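Local coordinates for protein cephalosporin hydroxylase CMCI (Streptomyces clavuligerus, PDB 2BM8) that probably serves cephamycin biosynthesis, helping to form the methoxy group of the cephalosporin nucleus, through a fold shared with S-adenosylmethionine-dependent methyltransferases, at residues 71-74 with 75-78; 213-216 with 217-220. The protein carries 3 engineered substitutions. All coordinates share one frame; numbering follows the deposited sequence.

Contact 1 comes first along the chain and lies wholly within helix 67-80, ahead of strand 84-88. Contact 2 follows as strand 211-214 gives way to the loop that leads to strand 228-231. The two are in series, neither nested nor crossed, and each joins neighbouring residues of one continuous run of chain, so neither closes a long loop. They meet in space all the same, with centres about 12 Å apart. V72 CG2 touches A220 CB at 3.3 Å, and the Y217 ring lies on V72, its CD2 3.8 Å from V72 CG1. The loop 215-220 is thereby tied to helix 67-80 of the Rossmann-like core, and both contacts also reach the second subunit.

Contact 1 (71-74 with 75-78); sequences AVYH and DMLW
Y73 and M76 form a Met-aromatic contact one turn apart on helix 67-80, which leads into the first strand of a Rossmann-like methyltransferase fold. M76 SD lies 5.3 Å from the centroid of the Y73 ring, in an oblique position, and 4.2 Å from Y73 CD2. With M76 CG anti to the backbone N (chi1 -175°), an extended chi2 carries SD to the flank of the ring; the bend at chi3 (-64°) turns only CE. The two side chains face the sheet, touching I184 together, while the Y73 hydroxyl is hydrogen-bonded to E186.

On the subunit side, H74 and D75 are turned steeply against each other, with ring and carboxylate planes 75° apart. D75 OD1 sits at the edge of the imidazole, in its plane and 3.6 Å from H74 ND1. The same oxygen makes a weak hydrogen bond to Q57 NE2 of the second subunit, whose W58 meets the H74 ring nearly parallel. With an alanine in place of D75, the edge of the H74 ring and Q57 of the second subunit would probably both lose their carboxylate neighbour.

The backbone holds these side chains in helical phase: D75 N donates to A71 O at 3.2 Å, and M76 N to V72 O at 2.9 Å. One residue further on, Y73 O accepts from L77 N at 2.9 Å.

Contact 2 (213-216 with 217-220); sequences MDML and YANA
D214 and Y217 extend next to each other in a common direction, with carboxylate and ring planes 65° apart. D214 OD2 touches the ring obliquely, 3.3 Å from Y217 CD1. The aspartate extends with CG anti to its own N (chi1 -175°), which carries the carboxylate up beside the tyrosine. Y217 is set differently: its CG is opposite the carbonyl carbon (chi1 -60°), and this sends the ring toward helix 67-80, where the hydroxyl is hydrogen-bonded to E79. L216 closes over one face of the same ring, CD2 lying 4.2 Å from Y217 CZ.

The carboxylate is well occupied. OD1 accepts from L216 N at 3.2 Å, approached from above the carboxylate plane, and this bond two residues on defines an Asx turn at the end of strand 211-214, outermost in this chain, whose sheet continues through M213 into an antiparallel strand of the second subunit. Here the chain leaves the sheet, which has seven strands within this chain, in the 3-2-1-4-5-7-6 order of class I methyltransferases. OD1 also forms a salt bridge with R34 of the second subunit, while OD2 is hydrogen-bonded to Y182, so two subunits' worth of partners fix the rotation of the group and would be likely to stabilise its negative charge.

D214 O is shared by two backbone donors: A218 N at 2.9 Å, nearly in line with the C=O bond, and the more distant Y217 N, from above the carbonyl plane. A218 CB points back to the strand and rests 3.7 Å from M213 CG. M215 is bent at both chi2 and chi3, and its curled end puts CE 3.7 Å from N219 ND2, an amide that donates to P45 O of the second subunit. Residues 217-220 form a type I turn, closed by A220 N to Y217 O at 3.0 Å.

Contact 1 (71-74 with 75-78)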
# COMPACT_ATOMS: atom_id res chain seq x y z
N ALA B 71 14.84 -5.74 20.54
CA ALA B 71 15.33 -7.00 19.95
C ALA B 71 16.75 -6.90 19.39
O ALA B 71 17.57 -7.79 19.59
CB ALA B 71 14.38 -7.48 18.85
N VAL B 72 17.03 -5.82 18.67
CA VAL B 72 18.36 -5.58 18.14
C VAL B 72 19.38 -5.42 19.28
O VAL B 72 20.40 -6.11 19.29
CB VAL B 72 18.37 -4.33 17.22
CG1 VAL B 72 19.79 -3.87 16.95
CG2 VAL B 72 17.62 -4.62 15.94
N TYR B 73 19.10 -4.55 20.25
CA TYR B 73 19.99 -4.37 21.40
C TYR B 73 20.18 -5.65 22.21
O TYR B 73 21.19 -5.84 22.84
CB TYR B 73 19.50 -3.26 22.34
CG TYR B 73 19.86 -1.85 21.89
CD1 TYR B 73 18.87 -0.94 21.59
CD2 TYR B 73 21.19 -1.44 21.77
CE1 TYR B 73 19.18 0.34 21.17
CE2 TYR B 73 21.52 -0.15 21.35
CZ TYR B 73 20.50 0.74 21.05
OH TYR B 73 20.78 2.03 20.63
N HIS B 74 19.19 -6.52 22.21
CA HIS B 74 19.33 -7.76 22.94
C HIS B 74 20.40 -8.62 22.28
O HIS B 74 21.29 -9.12 22.96
CB HIS B 74 18.02 -8.52 23.01
CG HIS B 74 18.16 -9.89 23.58
ND1 HIS B 74 18.57 -10.96 22.82
CD2 HIS B 74 18.02 -10.35 24.85
CE1 HIS B 74 18.63 -12.03 23.59
NE2 HIS B 74 18.31 -11.69 24.82
N ASP B 75 20.30 -8.76 20.95
CA ASP B 75 21.29 -9.51 20.16
C ASP B 75 22.68 -8.90 20.30
O ASP B 75 23.65 -9.61 20.46
CB ASP B 75 20.91 -9.56 18.67
CG ASP B 75 19.60 -10.34 18.41
OD1 ASP B 75 19.22 -11.16 19.27
OD2 ASP B 75 18.89 -10.17 17.37
N MET B 76 22.76 -7.58 20.26
CA MET B 76 24.03 -6.87 20.38
C MET B 76 24.66 -7.11 21.74
O MET B 76 25.82 -7.43 21.84
CB MET B 76 23.81 -5.38 20.16
CG MET B 76 25.09 -4.56 20.13
SD MET B 76 24.72 -2.82 19.93
CE MET B 76 23.96 -2.82 18.28
N LEU B 77 23.87 -6.98 22.80
CA LEU B 77 24.34 -7.26 24.14
C LEU B 77 24.87 -8.68 24.25
O LEU B 77 25.95 -8.90 24.79
CB LEU B 77 23.23 -7.02 25.16
CG LEU B 77 23.27 -5.64 25.80
CD1 LEU B 77 23.41 -4.51 24.78
CD2 LEU B 77 22.04 -5.44 26.66
N TRP B 78 24.11 -9.63 23.69
CA TRP B 78 24.42 -11.06 23.79
C TRP B 78 25.72 -11.42 23.08
O TRP B 78 26.50 -12.25 23.57
CB TRP B 78 23.28 -11.89 23.20
CG TRP B 78 23.48 -13.37 23.41
CD1 TRP B 78 23.68 -14.31 22.43
CD2 TRP B 78 23.50 -14.07 24.66
NE1 TRP B 78 23.83 -15.55 23.01
CE2 TRP B 78 23.73 -15.43 24.37
CE3 TRP B 78 23.37 -13.68 25.99
CZ2 TRP B 78 23.82 -16.41 25.37
CZ3 TRP B 78 23.46 -14.66 27.00
CH2 TRP B 78 23.68 -16.01 26.68

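Contact 2 (213-216 with 217-220)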
# COMPACT_ATOMS: atom_id res chain seq x y z
N MET B 213 29.62 1.09 9.33
CA MET B 213 28.22 0.79 9.60
C MET B 213 28.05 -0.72 9.70
O MET B 213 28.36 -1.45 8.75
CB MET B 213 27.32 1.34 8.50
CG MET B 213 25.85 1.08 8.77
SD MET B 213 24.77 2.13 7.81
CE MET B 213 25.41 1.85 6.16
N ASP B 214 27.56 -1.19 10.85
CA ASP B 214 27.37 -2.61 11.09
C ASP B 214 26.08 -3.09 10.45
O ASP B 214 25.00 -2.83 10.95
CB ASP B 214 27.34 -2.87 12.59
CG ASP B 214 27.27 -4.35 12.92
OD1 ASP B 214 27.04 -5.16 12.02
OD2 ASP B 214 27.42 -4.79 14.07
N MET B 215 26.20 -3.84 9.37
CA MET B 215 25.05 -4.19 8.55
C MET B 215 24.18 -5.29 9.10
O MET B 215 23.08 -5.50 8.59
CB MET B 215 25.51 -4.57 7.15
CG MET B 215 26.18 -3.45 6.41
SD MET B 215 25.20 -1.96 6.29
CE MET B 215 24.11 -2.44 4.92
N LEU B 216 24.64 -6.00 10.13
CA LEU B 216 23.79 -6.96 10.82
C LEU B 216 22.67 -6.28 11.61
O LEU B 216 21.55 -6.79 11.69
CB LEU B 216 24.60 -7.85 11.76
CG LEU B 216 23.87 -9.09 12.31
CD1 LEU B 216 23.42 -9.99 11.20
CD2 LEU B 216 24.78 -9.87 13.27
N TYR B 217 22.98 -5.12 12.18
CA TYR B 217 22.03 -4.39 13.02
C TYR B 217 21.42 -3.14 12.36
O TYR B 217 20.30 -2.78 12.67
CB TYR B 217 22.71 -4.01 14.33
CG TYR B 217 23.21 -5.20 15.12
CD1 TYR B 217 24.52 -5.28 15.54
CD2 TYR B 217 22.35 -6.26 15.44
CE1 TYR B 217 24.98 -6.39 16.26
CE2 TYR B 217 22.80 -7.36 16.16
CZ TYR B 217 24.11 -7.42 16.58
OH TYR B 217 24.54 -8.51 17.30
N ALA B 218 22.16 -2.52 11.46
CA ALA B 218 21.79 -1.23 10.88
C ALA B 218 20.44 -1.19 10.16
O ALA B 218 19.80 -0.15 10.14
CB ALA B 218 22.90 -0.73 9.93
N ASN B 219 20.00 -2.27 9.53
CA ASN B 219 18.67 -2.27 8.88
C ASN B 219 17.58 -2.98 9.71
O ASN B 219 16.51 -3.26 9.20
CB ASN B 219 18.76 -2.86 7.47
CG ASN B 219 19.77 -2.11 6.58
OD1 ASN B 219 19.88 -0.89 6.63
ND2 ASN B 219 20.51 -2.86 5.78
N ALA B 220 17.83 -3.26 10.98
CA ALA B 220 16.94 -4.15 11.74
C ALA B 220 15.83 -3.44 12.53
O ALA B 220 14.92 -4.09 13.00
CB ALA B 220 17.76 -5.04 12.66
O HOH W 1 20.18 -5.39 9.54